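Local coordinates for protein type II restriction enzyme AgeI (Thalassobius gelatinovorus, PDB 5DWA) that recognises the double-stranded DNA sequence 5'-ACCGGT-3' and cuts it after the adenine, leaving fragments with 5'-phosphate ends, at residues G164-V169 against G232-C237; L171-S176 against R225-G230; T196-S201 against L242-S247; G216-P221 against P246-T251. One frame throughout, in Å; residues are numbered along the deposited sequence. Where two conformers were deposited one is given.

Contact 1 of 4, residues G164-V169 against G232-C237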
# COMPACT_ATOMS: atom_id res chain seq x y z
N GLY A 164 -1.92 20.34 -7.04
CA GLY A 164 -1.63 19.02 -7.56
C GLY A 164 -2.79 18.09 -7.39
O GLY A 164 -3.74 18.35 -6.66
N ILE A 165 -2.72 16.99 -8.14
CA ILE A 165 -3.73 15.92 -8.12
C ILE A 165 -3.16 14.64 -7.51
O ILE A 165 -2.07 14.21 -7.88
CB ILE A 165 -4.24 15.61 -9.54
CG1 ILE A 165 -4.78 16.89 -10.21
CG2 ILE A 165 -5.31 14.53 -9.50
CD1 ILE A 165 -5.26 16.66 -11.63
N HIS A 166 -3.88 14.07 -6.54
CA HIS A 166 -3.65 12.73 -6.04
C HIS A 166 -4.52 11.82 -6.87
O HIS A 166 -5.75 11.85 -6.72
CB HIS A 166 -3.99 12.67 -4.56
CG HIS A 166 -3.30 13.72 -3.77
ND1 HIS A 166 -2.08 13.50 -3.16
CD2 HIS A 166 -3.60 15.02 -3.55
CE1 HIS A 166 -1.68 14.62 -2.58
NE2 HIS A 166 -2.58 15.56 -2.81
N ALA A 167 -3.90 11.06 -7.76
CA ALA A 167 -4.63 10.24 -8.72
C ALA A 167 -4.60 8.80 -8.25
O ALA A 167 -3.52 8.25 -8.01
CB ALA A 167 -4.03 10.37 -10.11
N LYS A 168 -5.77 8.21 -8.07
CA LYS A 168 -5.83 6.83 -7.60
C LYS A 168 -6.90 6.09 -8.36
O LYS A 168 -8.05 6.52 -8.39
CB LYS A 168 -6.13 6.74 -6.10
CG LYS A 168 -5.38 7.73 -5.24
CD LYS A 168 -5.41 7.31 -3.79
CE LYS A 168 -4.38 6.22 -3.51
NZ LYS A 168 -2.99 6.73 -3.60
N VAL A 169 -6.54 4.98 -8.98
CA VAL A 169 -7.56 4.12 -9.57
C VAL A 169 -8.52 3.64 -8.48
O VAL A 169 -9.73 3.69 -8.64
CB VAL A 169 -6.94 2.92 -10.28
CG1 VAL A 169 -8.02 1.87 -10.60
CG2 VAL A 169 -6.20 3.37 -11.53
N GLY A 232 -11.89 17.07 5.81
CA GLY A 232 -11.48 18.02 4.79
C GLY A 232 -10.05 17.82 4.32
O GLY A 232 -9.31 18.80 4.12
N ASP A 233 -9.65 16.57 4.13
CA ASP A 233 -8.26 16.24 3.82
C ASP A 233 -7.85 16.57 2.38
O ASP A 233 -6.67 16.50 2.06
CB ASP A 233 -8.00 14.75 4.09
CG ASP A 233 -7.96 14.42 5.57
OD1 ASP A 233 -7.64 15.33 6.37
OD2 ASP A 233 -8.23 13.26 5.93
N PHE A 234 -8.82 16.91 1.53
CA PHE A 234 -8.56 17.28 0.13
C PHE A 234 -9.40 18.49 -0.26
O PHE A 234 -10.46 18.73 0.32
CB PHE A 234 -8.86 16.11 -0.84
CG PHE A 234 -8.04 14.89 -0.58
CD1 PHE A 234 -6.80 14.74 -1.17
CD2 PHE A 234 -8.49 13.91 0.29
CE1 PHE A 234 -6.03 13.62 -0.91
CE2 PHE A 234 -7.74 12.79 0.55
CZ PHE A 234 -6.50 12.64 -0.06
N SER A 235 -8.93 19.25 -1.25
CA SER A 235 -9.66 20.43 -1.71
C SER A 235 -11.01 20.03 -2.28
O SER A 235 -12.02 20.72 -2.11
CB SER A 235 -8.86 21.20 -2.76
OG SER A 235 -7.62 21.64 -2.23
N ALA A 236 -11.00 18.90 -2.99
CA ALA A 236 -12.18 18.35 -3.64
C ALA A 236 -11.84 16.96 -4.12
O ALA A 236 -10.68 16.62 -4.27
CB ALA A 236 -12.62 19.21 -4.80
N CYS A 237 -12.87 16.15 -4.34
CA CYS A 237 -12.70 14.81 -4.86
C CYS A 237 -13.57 14.63 -6.09
O CYS A 237 -14.75 15.00 -6.09
CB CYS A 237 -13.05 13.76 -3.80
SG CYS A 237 -13.07 12.03 -4.39
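On the face of the central mixed sheet that helix 178-187 covers, His166 of strand 159-168 meets Phe234, which lies just ahead of strand 236-239. The two backbones stand 9.1 Å apart between His166 CA and Phe234 CA, so the join is made by the rings. It is an offset edge-to-face pair: the rim of the phenyl ring is turned toward one face of the imidazole, with centroids 5.5 Å apart and planes at 71°. Phe234 CE1 leads, 3.9 Å from His166 CD2, and the neighbouring Phe234 CD1 follows at 4.0 Å from the same carbon. His166 CG lies beside its own backbone N (chi1 -53°), which swings the imidazole off the strand and over the sheet toward Phe234. In this PD-(D/E)XK nuclease core, strand 191-196 runs between the two strands, and Leu194 on it touches both rings, making an apolar floor under them. Histidine suits its place because both nitrogens find partners at its edge while a face, over CG and CD2, receives the rim of the phenyl ring: ND1 is hydrogen-bonded to Asp178 OD1 and NE2 weakly to Ser192 OG, which would fix the turn of the ring. Phenylalanine, having no polar edge to satisfy, packs against Ser182 and Val175. Before it, Gly232 leaves helix 223-230 with a positive phi of 66°, a backbone shape that glycine adopts readily.

Contact 2 of 4, residues L171-S176 against R225-G230. With nucleotides of chain C; nucleotides of chain D.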
# COMPACT_ATOMS: atom_id res chain seq x y z
N LEU A 171 -9.06 3.35 -3.97
CA LEU A 171 -8.70 4.05 -2.74
C LEU A 171 -8.12 3.11 -1.68
O LEU A 171 -7.07 3.42 -1.11
CB LEU A 171 -9.92 4.79 -2.19
CG LEU A 171 -10.49 5.87 -3.11
CD1 LEU A 171 -11.65 6.59 -2.44
CD2 LEU A 171 -9.40 6.87 -3.54
N ALA A 172 -8.80 1.98 -1.45
CA ALA A 172 -8.45 1.06 -0.36
C ALA A 172 -8.09 1.87 0.88
O ALA A 172 -8.82 2.79 1.23
CB ALA A 172 -7.31 0.12 -0.76
N GLU A 173 -6.98 1.56 1.54
CA GLU A 173 -6.51 2.49 2.57
C GLU A 173 -5.29 3.23 2.07
O GLU A 173 -4.66 3.99 2.81
CB GLU A 173 -6.20 1.76 3.88
CG GLU A 173 -7.44 1.39 4.69
CD GLU A 173 -8.32 2.58 5.02
OE1 GLU A 173 -7.82 3.72 5.14
OE2 GLU A 173 -9.54 2.36 5.15
N ARG A 174 -4.97 3.02 0.80
CA ARG A 174 -3.82 3.66 0.20
C ARG A 174 -4.04 5.16 0.04
O ARG A 174 -3.07 5.92 -0.05
CB ARG A 174 -3.52 3.00 -1.14
CG ARG A 174 -2.81 1.67 -0.99
CD ARG A 174 -2.64 0.97 -2.32
NE ARG A 174 -3.87 0.34 -2.77
CZ ARG A 174 -4.72 0.88 -3.64
NH1 ARG A 174 -4.46 2.06 -4.20
NH2 ARG A 174 -5.83 0.23 -3.96
N VAL A 175 -5.29 5.60 0.06
CA VAL A 175 -5.56 7.03 -0.05
C VAL A 175 -5.05 7.75 1.21
O VAL A 175 -4.77 8.95 1.19
CB VAL A 175 -7.06 7.30 -0.30
CG1 VAL A 175 -7.90 6.84 0.88
CG2 VAL A 175 -7.30 8.79 -0.60
N SER A 176 -4.93 7.01 2.31
CA SER A 176 -4.37 7.58 3.53
C SER A 176 -2.92 8.03 3.32
O SER A 176 -2.44 8.94 4.00
CB SER A 176 -4.45 6.58 4.69
OG SER A 176 -5.79 6.17 4.89
N ARG A 225 -14.82 8.44 2.91
CA ARG A 225 -15.71 9.58 2.72
C ARG A 225 -15.54 10.55 3.89
O ARG A 225 -15.62 11.77 3.71
CB ARG A 225 -17.17 9.16 2.59
CG ARG A 225 -18.11 10.33 2.35
CD ARG A 225 -19.54 9.88 2.09
NE ARG A 225 -19.66 9.14 0.84
CZ ARG A 225 -19.99 9.69 -0.32
NH1 ARG A 225 -20.23 11.00 -0.41
NH2 ARG A 225 -20.07 8.93 -1.40
N ASN A 226 -15.30 10.01 5.08
CA ASN A 226 -15.06 10.83 6.26
C ASN A 226 -13.78 11.67 6.12
O ASN A 226 -13.74 12.80 6.59
CB ASN A 226 -14.98 9.96 7.52
CG ASN A 226 -16.33 9.39 7.94
OD1 ASN A 226 -17.37 9.98 7.65
ND2 ASN A 226 -16.31 8.26 8.62
N TYR A 227 -12.76 11.12 5.47
CA TYR A 227 -11.53 11.88 5.21
C TYR A 227 -11.84 13.18 4.48
O TYR A 227 -11.29 14.24 4.78
CB TYR A 227 -10.53 11.07 4.37
CG TYR A 227 -9.99 9.79 4.98
CD1 TYR A 227 -9.90 9.62 6.36
CD2 TYR A 227 -9.57 8.75 4.16
CE1 TYR A 227 -9.41 8.45 6.90
CE2 TYR A 227 -9.07 7.57 4.70
CZ TYR A 227 -8.99 7.43 6.07
OH TYR A 227 -8.50 6.26 6.60
N ILE A 228 -12.72 13.07 3.48
CA ILE A 228 -13.07 14.18 2.62
C ILE A 228 -14.12 15.10 3.21
O ILE A 228 -13.89 16.30 3.40
CB ILE A 228 -13.57 13.66 1.26
CG1 ILE A 228 -12.47 12.85 0.57
CG2 ILE A 228 -14.03 14.80 0.37
CD1 ILE A 228 -13.00 11.80 -0.40
N GLU A 229 -15.29 14.54 3.51
CA GLU A 229 -16.43 15.33 3.94
C GLU A 229 -16.33 15.76 5.40
O GLU A 229 -16.87 16.79 5.79
CB GLU A 229 -17.73 14.55 3.71
CG GLU A 229 -17.98 14.21 2.24
CD GLU A 229 -19.31 13.53 2.01
OE1 GLU A 229 -19.95 13.13 3.01
OE2 GLU A 229 -19.72 13.41 0.84
N GLY A 230 -15.64 14.96 6.21
CA GLY A 230 -15.54 15.25 7.63
C GLY A 230 -14.28 16.02 7.98
O GLY A 230 -14.34 17.11 8.53
P DC C 6 -2.26 3.00 -7.48
OP1 DC C 6 -3.16 3.78 -8.31
OP2 DC C 6 -2.08 3.26 -6.04
O5' DC C 6 -2.73 1.48 -7.63
C5' DC C 6 -2.83 0.92 -8.91
C4' DC C 6 -3.13 -0.56 -8.78
O4' DC C 6 -2.10 -1.21 -8.02
C3' DC C 6 -4.45 -0.90 -8.10
O3' DC C 6 -5.01 -1.97 -8.79
C2' DC C 6 -4.03 -1.30 -6.68
C1' DC C 6 -2.65 -1.91 -6.92
N1 DC C 6 -1.72 -1.73 -5.79
C2 DC C 6 -1.09 -2.84 -5.21
O2 DC C 6 -1.37 -3.98 -5.59
N3 DC C 6 -0.21 -2.63 -4.20
C4 DC C 6 0.08 -1.39 -3.81
N4 DC C 6 0.95 -1.24 -2.82
C5 DC C 6 -0.52 -0.26 -4.42
C6 DC C 6 -1.39 -0.47 -5.40
P DA D 4 -7.73 -0.04 8.50
OP1 DA D 4 -7.47 -0.38 9.92
OP2 DA D 4 -7.76 1.37 8.05
O5' DA D 4 -6.68 -0.83 7.59
C5' DA D 4 -6.22 -2.10 8.00
C4' DA D 4 -5.47 -2.79 6.89
O4' DA D 4 -6.41 -3.34 5.93
C3' DA D 4 -4.52 -1.91 6.08
O3' DA D 4 -3.36 -2.64 5.84
C2' DA D 4 -5.27 -1.70 4.78
C1' DA D 4 -5.90 -3.07 4.66
N9 DA D 4 -6.98 -3.16 3.70
C8 DA D 4 -7.63 -2.14 3.08
N7 DA D 4 -8.57 -2.54 2.25
C5 DA D 4 -8.52 -3.92 2.35
C6 DA D 4 -9.25 -4.95 1.72
N6 DA D 4 -10.22 -4.73 0.84
N1 DA D 4 -8.94 -6.22 2.04
C2 DA D 4 -7.96 -6.45 2.93
N3 DA D 4 -7.21 -5.57 3.58
C4 DA D 4 -7.54 -4.32 3.24
P DG D 3 -14.04 1.08 5.27
OP1 DG D 3 -14.67 2.18 6.03
OP2 DG D 3 -13.88 1.17 3.81
O5' DG D 3 -12.60 0.77 5.91
C5' DG D 3 -12.51 0.50 7.30
C4' DG D 3 -11.44 -0.54 7.62
O4' DG D 3 -11.77 -1.82 7.02
C3' DG D 3 -10.03 -0.22 7.17
O3' DG D 3 -9.13 -0.75 8.16
C2' DG D 3 -9.93 -0.98 5.84
C1' DG D 3 -10.70 -2.25 6.19
N9 DG D 3 -11.28 -2.96 5.06
C8 DG D 3 -12.06 -2.44 4.06
N7 DG D 3 -12.49 -3.33 3.21
C5 DG D 3 -11.99 -4.54 3.70
C6 DG D 3 -12.13 -5.86 3.21
O6 DG D 3 -12.74 -6.25 2.21
N1 DG D 3 -11.46 -6.78 4.00
C2 DG D 3 -10.75 -6.47 5.13
N2 DG D 3 -10.16 -7.50 5.76
N3 DG D 3 -10.61 -5.24 5.60
C4 DG D 3 -11.26 -4.33 4.84
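In the DNA-contacting loop that follows strand 159-168 of the nuclease core, Glu173 and Ser176 meet the hydroxyl end of Tyr227 from helix 223-230, and Val175 lies along one edge of its ring. Tyrosine suits this position because its long ring spans the gap between helix and loop and delivers a hydroxyl: Tyr227 OH donates to Glu173 OE1 over 3.0 Å. The oxygen is met on its syn side, 18° out of the carboxylate plane, and it lies near the plane of the phenol, although the carboxylate itself stands almost perpendicular to the ring, at 87°. A bend at chi2 (-56°) carries the Glu173 carboxylate round to the tyrosine. Val175 CG1 packs 4.1 Å from Tyr227 CE2, while Ser176 OG approaches obliquely, 3.2 Å from Tyr227 OH. The other carboxylate oxygen, Glu173 OE2, forms a salt bridge with Lys224, which probably eases the nearness of the DNA backbone, since Glu173 CD is 3.3 Å from OP2 of DA4 of chain D. Next along the loop, Arg174 reaches the DNA. Its NH2 is hydrogen-bonded to N7 of a guanine base, its guanidinium lays one face over the DC6 sugar of chain C, and Arg174 CD lies 3.2 Å from C5 of that cytosine.

Contact 3 of 4, residues T196-S201 against L242-S247. With nucleotides of chain C.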
# COMPACT_ATOMS: atom_id res chain seq x y z
N THR A 196 -10.19 10.07 -8.78
CA THR A 196 -10.20 8.64 -8.63
C THR A 196 -11.19 7.97 -9.56
O THR A 196 -12.20 8.56 -9.93
CB THR A 196 -10.50 8.26 -7.16
OG1 THR A 196 -10.35 6.85 -6.99
CG2 THR A 196 -11.91 8.72 -6.72
N LEU A 197 -10.88 6.74 -9.94
CA LEU A 197 -11.85 5.91 -10.63
C LEU A 197 -12.71 5.16 -9.62
O LEU A 197 -13.70 4.52 -10.01
CB LEU A 197 -11.15 4.92 -11.56
CG LEU A 197 -10.37 5.58 -12.70
CD1 LEU A 197 -9.75 4.52 -13.56
CD2 LEU A 197 -11.29 6.47 -13.51
N ASP A 198 -12.34 5.25 -8.34
CA ASP A 198 -13.07 4.60 -7.24
C ASP A 198 -13.42 3.16 -7.61
O ASP A 198 -14.58 2.75 -7.52
CB ASP A 198 -14.33 5.40 -6.88
CG ASP A 198 -14.99 4.93 -5.57
OD1 ASP A 198 -14.31 4.28 -4.75
OD2 ASP A 198 -16.18 5.24 -5.36
N VAL A 199 -12.42 2.42 -8.06
CA VAL A 199 -12.61 1.02 -8.41
C VAL A 199 -12.64 0.13 -7.18
O VAL A 199 -11.69 0.13 -6.39
CB VAL A 199 -11.51 0.51 -9.36
CG1 VAL A 199 -11.60 -1.03 -9.52
CG2 VAL A 199 -11.60 1.19 -10.71
N LYS A 200 -13.72 -0.63 -7.02
CA LYS A 200 -13.74 -1.76 -6.10
C LYS A 200 -14.93 -2.63 -6.39
O LYS A 200 -16.08 -2.21 -6.24
CB LYS A 200 -13.79 -1.34 -4.63
CG LYS A 200 -13.83 -2.51 -3.63
CD LYS A 200 -12.58 -3.40 -3.72
CE LYS A 200 -12.58 -4.47 -2.62
NZ LYS A 200 -11.33 -5.31 -2.65
N SER A 201 -14.66 -3.86 -6.82
CA SER A 201 -15.70 -4.87 -6.92
C SER A 201 -15.24 -6.09 -6.15
O SER A 201 -14.04 -6.36 -6.07
CB SER A 201 -16.01 -5.23 -8.38
OG SER A 201 -15.07 -6.16 -8.88
N LEU A 242 -19.54 6.06 -11.91
CA LEU A 242 -20.90 6.58 -11.89
C LEU A 242 -21.72 6.10 -10.69
O LEU A 242 -22.76 6.68 -10.37
CB LEU A 242 -21.63 6.22 -13.19
CG LEU A 242 -20.97 6.74 -14.47
CD1 LEU A 242 -21.82 6.40 -15.70
CD2 LEU A 242 -20.71 8.24 -14.37
N ARG A 243 -21.26 5.04 -10.01
CA ARG A 243 -21.94 4.54 -8.80
C ARG A 243 -21.54 5.25 -7.51
O ARG A 243 -22.19 5.08 -6.48
CB ARG A 243 -21.69 3.04 -8.63
CG ARG A 243 -22.31 2.21 -9.72
CD ARG A 243 -22.29 0.74 -9.38
NE ARG A 243 -22.54 -0.04 -10.58
CZ ARG A 243 -21.62 -0.27 -11.51
NH1 ARG A 243 -20.38 0.19 -11.36
NH2 ARG A 243 -21.93 -0.96 -12.60
N THR A 244 -20.47 6.05 -7.56
CA THR A 244 -20.07 6.82 -6.40
C THR A 244 -21.19 7.79 -6.04
O THR A 244 -21.74 8.45 -6.92
CB THR A 244 -18.77 7.63 -6.67
OG1 THR A 244 -17.72 6.75 -7.06
CG2 THR A 244 -18.36 8.41 -5.42
N SER A 245 -21.54 7.84 -4.76
CA SER A 245 -22.54 8.80 -4.31
C SER A 245 -21.88 10.16 -4.12
O SER A 245 -20.90 10.28 -3.39
CB SER A 245 -23.19 8.35 -3.01
OG SER A 245 -23.91 7.14 -3.21
N PRO A 246 -22.42 11.19 -4.78
CA PRO A 246 -21.88 12.53 -4.58
C PRO A 246 -22.20 13.05 -3.19
O PRO A 246 -23.09 12.55 -2.51
CB PRO A 246 -22.59 13.36 -5.65
CG PRO A 246 -23.84 12.60 -5.97
CD PRO A 246 -23.47 11.16 -5.82
N SER A 247 -21.44 14.06 -2.77
CA SER A 247 -21.71 14.74 -1.52
C SER A 247 -23.06 15.43 -1.56
O SER A 247 -23.52 15.84 -2.62
CB SER A 247 -20.61 15.76 -1.23
OG SER A 247 -19.37 15.12 -0.99
P DT C 9 -9.46 -14.28 -4.48
OP1 DT C 9 -8.91 -15.59 -4.86
OP2 DT C 9 -10.90 -13.97 -4.71
O5' DT C 9 -9.12 -14.03 -2.95
C5' DT C 9 -7.78 -14.07 -2.53
C4' DT C 9 -7.67 -13.52 -1.14
O4' DT C 9 -8.12 -12.16 -1.13
C3' DT C 9 -8.51 -14.23 -0.08
O3' DT C 9 -7.63 -14.88 0.81
C2' DT C 9 -9.31 -13.09 0.61
C1' DT C 9 -8.56 -11.86 0.16
N1 DT C 9 -9.35 -10.61 0.05
C2 DT C 9 -9.00 -9.54 0.82
O2 DT C 9 -8.12 -9.58 1.66
N3 DT C 9 -9.73 -8.41 0.58
C4 DT C 9 -10.73 -8.25 -0.36
O4 DT C 9 -11.33 -7.19 -0.51
C5 DT C 9 -11.04 -9.41 -1.15
C7 DT C 9 -12.12 -9.36 -2.19
C6 DT C 9 -10.32 -10.52 -0.92
P DG C 8 -9.51 -8.01 -7.73
OP1 DG C 8 -9.34 -8.17 -9.19
OP2 DG C 8 -10.68 -7.27 -7.21
O5' DG C 8 -9.47 -9.46 -7.10
C5' DG C 8 -8.37 -10.31 -7.42
C4' DG C 8 -7.95 -11.14 -6.23
O4' DG C 8 -7.38 -10.29 -5.19
C3' DG C 8 -9.07 -11.92 -5.57
O3' DG C 8 -8.55 -13.18 -5.22
C2' DG C 8 -9.45 -11.04 -4.35
C1' DG C 8 -8.11 -10.43 -3.97
N9 DG C 8 -8.19 -9.09 -3.40
C8 DG C 8 -8.95 -8.04 -3.84
N7 DG C 8 -8.75 -6.93 -3.16
C5 DG C 8 -7.75 -7.27 -2.26
C6 DG C 8 -7.12 -6.49 -1.27
O6 DG C 8 -7.29 -5.30 -1.02
N1 DG C 8 -6.18 -7.22 -0.55
C2 DG C 8 -5.88 -8.55 -0.76
N2 DG C 8 -4.93 -9.10 0.03
N3 DG C 8 -6.47 -9.29 -1.69
C4 DG C 8 -7.40 -8.59 -2.39
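The backbones of Asp198 and Thr244 come no nearer than 7.4 Å between their CA atoms, two loop segments facing each other with Asp198 in a left-handed conformation (phi 46°, psi 51°). Their side chains close the gap from opposite directions. Thr244 OG1 donates to Asp198 OD2 over 2.7 Å and is received on the anti lone pair of OD2, the one turned away from OD1. With CG trans to the main-chain nitrogen (chi1 -169°), Asp198 stretches its carboxylate out to the threonine. The acid suits this buried place because both oxygens are engaged: OD1 is hydrogen-bonded to the backbone N of Glu214, leaving OD2 for Thr244. Threonine suits its side equally well, combining a hydroxyl, also hydrogen-bonded to Ser239 OG, with an apolar part that packs on Ile257 and Val259. The chain leading into Asp198 forms an ST turn, in which Thr196 OG1 accepts from Asp198 N at 2.9 Å. Two residues on, the same segment touches the DNA bases in this pre-specific complex: Lys200 NZ donates to O4 of DT9 of chain C over 2.8 Å and lies 3.1 Å from N7 of DG8 of chain C, both major-groove base atoms. A lysine serves here because its slender chain can carry a charged amine to such acceptors. In the fold, the contact ties together the loops that leave the neighbouring parallel strands 191-196 and 236-239; strand 257-259 backs Thr244, while helix 63-78 receives Leu197 on Trp67 and Val199 on Ser64 and His68.

Contact 4 of 4, residues G216-P221 against P246-T251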
# COMPACT_ATOMS: atom_id res chain seq x y z
N GLY A 216 -18.91 4.73 0.05
CA GLY A 216 -20.16 4.67 0.80
C GLY A 216 -21.15 5.74 0.38
O GLY A 216 -21.17 6.15 -0.78
N THR A 217 -21.96 6.20 1.32
CA THR A 217 -22.95 7.23 1.05
C THR A 217 -22.85 8.30 2.13
O THR A 217 -22.25 8.05 3.17
CB THR A 217 -24.38 6.66 1.03
OG1 THR A 217 -24.69 6.17 2.34
CG2 THR A 217 -24.50 5.52 0.01
N PRO A 218 -23.43 9.49 1.90
CA PRO A 218 -23.45 10.48 2.99
C PRO A 218 -24.10 9.94 4.26
O PRO A 218 -23.59 10.19 5.36
CB PRO A 218 -24.28 11.62 2.40
CG PRO A 218 -24.01 11.55 0.94
CD PRO A 218 -23.90 10.07 0.63
N ASP A 219 -25.19 9.20 4.12
CA ASP A 219 -25.89 8.64 5.27
C ASP A 219 -25.12 7.47 5.88
O ASP A 219 -25.24 7.19 7.07
CB ASP A 219 -27.30 8.18 4.87
CG ASP A 219 -28.19 9.32 4.44
OD1 ASP A 219 -27.94 10.47 4.87
OD2 ASP A 219 -29.14 9.07 3.68
N ARG A 220 -24.33 6.80 5.06
CA ARG A 220 -23.59 5.63 5.52
C ARG A 220 -22.16 5.67 5.01
O ARG A 220 -21.78 4.91 4.12
CB ARG A 220 -24.30 4.35 5.07
CG ARG A 220 -23.97 3.14 5.88
CD ARG A 220 -24.95 2.02 5.59
NE ARG A 220 -24.51 0.76 6.17
CZ ARG A 220 -25.12 -0.40 5.99
NH1 ARG A 220 -26.21 -0.46 5.24
NH2 ARG A 220 -24.64 -1.50 6.56
N PRO A 221 -21.35 6.58 5.57
CA PRO A 221 -20.03 6.83 4.98
C PRO A 221 -19.01 5.74 5.28
O PRO A 221 -19.08 5.06 6.30
CB PRO A 221 -19.61 8.15 5.63
CG PRO A 221 -20.31 8.14 6.95
CD PRO A 221 -21.63 7.48 6.70
N PRO A 246 -22.42 11.19 -4.78
CA PRO A 246 -21.88 12.53 -4.58
C PRO A 246 -22.20 13.05 -3.19
O PRO A 246 -23.09 12.55 -2.51
CB PRO A 246 -22.59 13.36 -5.65
CG PRO A 246 -23.84 12.60 -5.97
CD PRO A 246 -23.47 11.16 -5.82
N SER A 247 -21.44 14.06 -2.77
CA SER A 247 -21.71 14.74 -1.52
C SER A 247 -23.06 15.43 -1.56
O SER A 247 -23.52 15.84 -2.62
CB SER A 247 -20.61 15.76 -1.23
OG SER A 247 -19.37 15.12 -0.99
N ASN A 248 -23.70 15.56 -0.40
CA ASN A 248 -24.85 16.44 -0.26
C ASN A 248 -24.43 17.89 -0.50
O ASN A 248 -23.24 18.18 -0.63
CB ASN A 248 -25.50 16.28 1.12
CG ASN A 248 -26.09 14.91 1.33
OD1 ASN A 248 -26.57 14.27 0.39
ND2 ASN A 248 -26.06 14.44 2.57
N ALA A 249 -25.40 18.80 -0.52
CA ALA A 249 -25.12 20.21 -0.80
C ALA A 249 -24.15 20.81 0.21
O ALA A 249 -23.35 21.68 -0.13
CB ALA A 249 -26.42 21.00 -0.82
N THR A 250 -24.22 20.34 1.45
CA THR A 250 -23.30 20.80 2.48
C THR A 250 -22.59 19.62 3.14
O THR A 250 -23.18 18.56 3.34
CB THR A 250 -24.02 21.62 3.57
OG1 THR A 250 -24.86 20.76 4.34
CG2 THR A 250 -24.86 22.73 2.95
N THR A 251 -21.32 19.82 3.46
CA THR A 251 -20.56 18.85 4.23
C THR A 251 -19.93 19.58 5.40
O THR A 251 -19.73 20.79 5.33
CB THR A 251 -19.47 18.16 3.37
OG1 THR A 251 -18.48 19.12 3.00
CG2 THR A 251 -20.07 17.53 2.12
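Pro246 begins the contact with its carbonyl rather than its ring: Pro246 O sits 3.7 Å from Pro218 CG, a plain van der Waals touch. Ser247 brings the backbones nearest, its CA 6.4 Å from Pro218 CA, yet its side chain turns from Pro218 and Ser247 OG is hydrogen-bonded to Glu229 OE2 and to the backbone N of Ile257. A small hydroxyl fits that double role between helix 223-230 and strand 257-259. Asn248 makes the main approach. With CG beside its own backbone N (chi1 -65°), its amide reaches across the CB-CG side of the pyrrolidine, Asn248 ND2 3.3 Å from Pro218 CB and Asn248 OD1 3.8 Å from Pro218 CG. The proline presented to it occupies the second position of a beta turn, 217-220, a place that suits its fixed phi. The turn's own bond, Arg220 N to Thr217 O, is weak; Thr217 OG1 also accepts from that N over 2.8 Å, an ST motif, and Thr217 N bonds back to Arg220 O. Gly216, ahead of the turn, has a positive phi of 57°, which favours glycine. Farther along the second segment the chain bends away from Pro218: Ala249 O is hydrogen-bonded to His256 NE2, and Thr251 OG1 to the carbonyl oxygen of Arg255. Thr251 also touches Glu229, while Arg220, on the turn, packs on a DNA phosphate.

Along the chain, contact 2 is nested inside the loop closed by contact 1, whereas contacts 3 and 4 both end on the loop between strands 236-239 and 257-259, sharing Pro246 and Ser247. Contacts 1 and 2 have centres about 9 Å apart and contacts 3 and 4 about 12 Å, while contacts 1 and 4, with about 17 Å between centres, do not touch. Contact 1 lies over the central sheet; helix 223-230 links contact 2 to contacts 3 and 4 through Arg225 and Glu229, and to contact 1 where Tyr227 O meets Asp233 N. A probable hydrogen bond from Thr196 OG1 to Lys168 O joins strand 159-168 to contact 3. The nuclease sheet is thus connected to the loops whose Arg174 and Lys200 meet DNA bases.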